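Local structure of aspartate-semialdehyde dehydrogenase (5CEF) at residues His134-Tyr140 and Asn231-Asp235. The protein catalyses the NADPH-dependent reductive dephosphorylation of 4-phospho-L-aspartate to L-aspartate semialdehyde, the second step in making the aspartate family of amino acids. Residues are numbered along the deposited sequence.
Sequences HLSIIPY and NKAFD
Ile137, Asn231 and Phe234 bury the most surface where an irregular chain, Asn231-Asp235, passes obliquely, in roughly the opposite sense, over a helical turn. His134-Ser136 is a 3-10 segment, with Ile138 N hydrogen-bonded to Leu135 O (2.9 Å), and the chain passes through Ile137 into a helix containing Ile138-Tyr140. The CA atoms of Ile137 and Asn231 are 5.0 Å apart, those of His134 and Phe234 8.2 Å. Asn231 adopts left-handed helical angles (55/35), Lys232 still turns (-114/-7), and the backbone is extended only at Ala233 and Phe234. With both chi angles t, Ile137 reaches along this backbone: CD1 lies 3.7 Å from Ala233 N and over the face of the Phe234 ring (m rotamer), 4.0 Å from its centroid, a CH-pi contact. The His134 ring meets that of Phe234 obliquely, centroids 5.8 Å apart. Ser136 OG donates a hydrogen bond to Asn231 OD1 (2.9 Å), and one water joins Ser136 O (2.8 Å), Asn231 O (2.6 Å) and Tyr140 N (3.2 Å), linking the helical turn to the loop. Tyr140, chi1 t, receives Lys232 CB over its ring face, 3.7 Å from the centroid. The contact thus joins the Rossmann-type NAD-binding region to a loop of the dimerisation-domain region. His134 NE2 hydrogen-bonds to Gly225 O just beyond helix 212-224, whose Lys222 makes a cation-pi contact with Phe234, while Leu135 and Ile138 pack on strand 151-155 of the parallel sheet.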
loop_
_atom_site.group_PDB
_atom_site.type_symbol
_atom_site.label_atom_id
_atom_site.label_comp_id
_atom_site.label_asym_id
_atom_site.label_seq_id
_atom_site.Cartn_x
_atom_site.Cartn_y
_atom_site.Cartn_z
ATOM N N HIS A 134 -5.898 -15.550 -37.877
ATOM C CA HIS A 134 -4.518 -15.825 -38.265
ATOM C C HIS A 134 -4.181 -17.308 -38.234
ATOM O O HIS A 134 -3.103 -17.720 -38.695
ATOM C CB HIS A 134 -3.539 -15.020 -37.437
ATOM C CG HIS A 134 -3.569 -13.559 -37.743
ATOM N ND1 HIS A 134 -2.571 -12.696 -37.353
ATOM C CD2 HIS A 134 -4.480 -12.809 -38.405
ATOM C CE1 HIS A 134 -2.884 -11.468 -37.730
ATOM N NE2 HIS A 134 -4.038 -11.509 -38.368
ATOM N N LEU A 135 -5.097 -18.121 -37.707
ATOM C CA LEU A 135 -4.970 -19.571 -37.868
ATOM C C LEU A 135 -4.889 -20.013 -39.348
ATOM O O LEU A 135 -4.391 -21.102 -39.646
ATOM C CB LEU A 135 -6.118 -20.288 -37.153
ATOM C CG LEU A 135 -6.057 -20.185 -35.623
ATOM C CD1 LEU A 135 -7.335 -20.708 -35.012
ATOM C CD2 LEU A 135 -4.854 -20.900 -35.051
ATOM N N SER A 136 -5.330 -19.162 -40.272
ATOM C CA SER A 136 -5.265 -19.483 -41.698
ATOM C C SER A 136 -3.865 -19.819 -42.221
ATOM O O SER A 136 -3.747 -20.485 -43.246
ATOM C CB SER A 136 -5.834 -18.342 -42.530
ATOM O OG SER A 136 -4.911 -17.285 -42.594
ATOM N N ILE A 137 -2.815 -19.405 -41.507
ATOM C CA ILE A 137 -1.435 -19.715 -41.900
ATOM C C ILE A 137 -0.949 -21.088 -41.443
ATOM O O ILE A 137 0.164 -21.488 -41.780
ATOM C CB ILE A 137 -0.452 -18.624 -41.391
ATOM C CG1 ILE A 137 0.805 -18.560 -42.242
ATOM C CG2 ILE A 137 -0.066 -18.847 -39.945
ATOM C CD1 ILE A 137 1.773 -17.469 -41.838
ATOM N N ILE A 138 -1.741 -21.808 -40.659
ATOM C CA ILE A 138 -1.252 -23.060 -40.049
ATOM C C ILE A 138 -0.913 -24.169 -41.066
ATOM O O ILE A 138 0.124 -24.828 -40.931
ATOM C CB ILE A 138 -2.241 -23.581 -38.975
ATOM C CG1 ILE A 138 -2.300 -22.617 -37.786
ATOM C CG2 ILE A 138 -1.817 -24.943 -38.466
ATOM C CD1 ILE A 138 -0.971 -22.411 -37.090
ATOM N N PRO A 139 -1.766 -24.380 -42.090
ATOM C CA PRO A 139 -1.423 -25.396 -43.106
ATOM C C PRO A 139 -0.060 -25.137 -43.731
ATOM O O PRO A 139 0.734 -26.057 -43.881
ATOM C CB PRO A 139 -2.553 -25.257 -44.130
ATOM C CG PRO A 139 -3.719 -24.857 -43.289
ATOM C CD PRO A 139 -3.145 -23.885 -42.271
ATOM N N TYR A 140 0.229 -23.873 -44.027
ATOM C CA TYR A 140 1.537 -23.500 -44.555
ATOM C C TYR A 140 2.678 -23.760 -43.562
ATOM O O TYR A 140 3.783 -24.154 -43.964
ATOM C CB TYR A 140 1.535 -22.032 -45.027
ATOM C CG TYR A 140 2.805 -21.655 -45.739
ATOM C CD1 TYR A 140 3.143 -22.247 -46.960
ATOM C CD2 TYR A 140 3.703 -20.750 -45.186
ATOM C CE1 TYR A 140 4.313 -21.922 -47.628
ATOM C CE2 TYR A 140 4.887 -20.424 -45.845
ATOM C CZ TYR A 140 5.172 -21.008 -47.070
ATOM O OH TYR A 140 6.332 -20.715 -47.707
ATOM N N ASN A 231 -2.206 -17.047 -47.722
ATOM C CA ASN A 231 -2.048 -17.711 -46.415
ATOM C C ASN A 231 -0.657 -18.255 -46.123
ATOM O O ASN A 231 -0.528 -19.266 -45.460
ATOM C CB ASN A 231 -3.079 -18.821 -46.219
ATOM C CG ASN A 231 -4.496 -18.314 -46.322
ATOM O OD1 ASN A 231 -5.001 -17.630 -45.440
ATOM N ND2 ASN A 231 -5.134 -18.626 -47.412
ATOM N N LYS A 232 0.382 -17.568 -46.573
ATOM C CA LYS A 232 1.762 -17.973 -46.279
ATOM C C LYS A 232 2.552 -16.991 -45.397
ATOM O O LYS A 232 3.703 -17.290 -44.991
ATOM C CB LYS A 232 2.520 -18.179 -47.590
ATOM C CG LYS A 232 1.770 -19.043 -48.589
ATOM C CD LYS A 232 2.626 -19.403 -49.794
ATOM C CE LYS A 232 1.921 -20.429 -50.672
ATOM N NZ LYS A 232 2.839 -20.954 -51.712
ATOM N N ALA A 233 1.964 -15.825 -45.106
ATOM C CA ALA A 233 2.688 -14.793 -44.372
ATOM C C ALA A 233 1.796 -13.829 -43.616
ATOM O O ALA A 233 0.594 -13.691 -43.897
ATOM C CB ALA A 233 3.592 -14.008 -45.332
ATOM N N PHE A 234 2.421 -13.142 -42.670
ATOM C CA PHE A 234 1.777 -12.050 -41.947
ATOM C C PHE A 234 2.166 -10.765 -42.640
ATOM O O PHE A 234 3.331 -10.595 -42.968
ATOM C CB PHE A 234 2.243 -12.035 -40.489
ATOM C CG PHE A 234 2.006 -13.341 -39.766
ATOM C CD1 PHE A 234 0.739 -13.710 -39.395
ATOM C CD2 PHE A 234 3.058 -14.185 -39.471
ATOM C CE1 PHE A 234 0.512 -14.903 -38.748
ATOM C CE2 PHE A 234 2.847 -15.381 -38.832
ATOM C CZ PHE A 234 1.573 -15.741 -38.468
ATOM N N ASP A 235 1.201 -9.861 -42.866
ATOM C CA ASP A 235 1.516 -8.569 -43.486
ATOM C C ASP A 235 2.015 -7.538 -42.480
ATOM O O ASP A 235 2.545 -6.511 -42.869
ATOM C CB ASP A 235 0.332 -8.031 -44.298
ATOM C CG ASP A 235 -0.923 -7.797 -43.451
ATOM O OD1 ASP A 235 -0.788 -7.422 -42.261
ATOM O OD2 ASP A 235 -2.052 -7.960 -43.993
HETATM O O HOH W 1 -1.736 -21.484 -44.895
#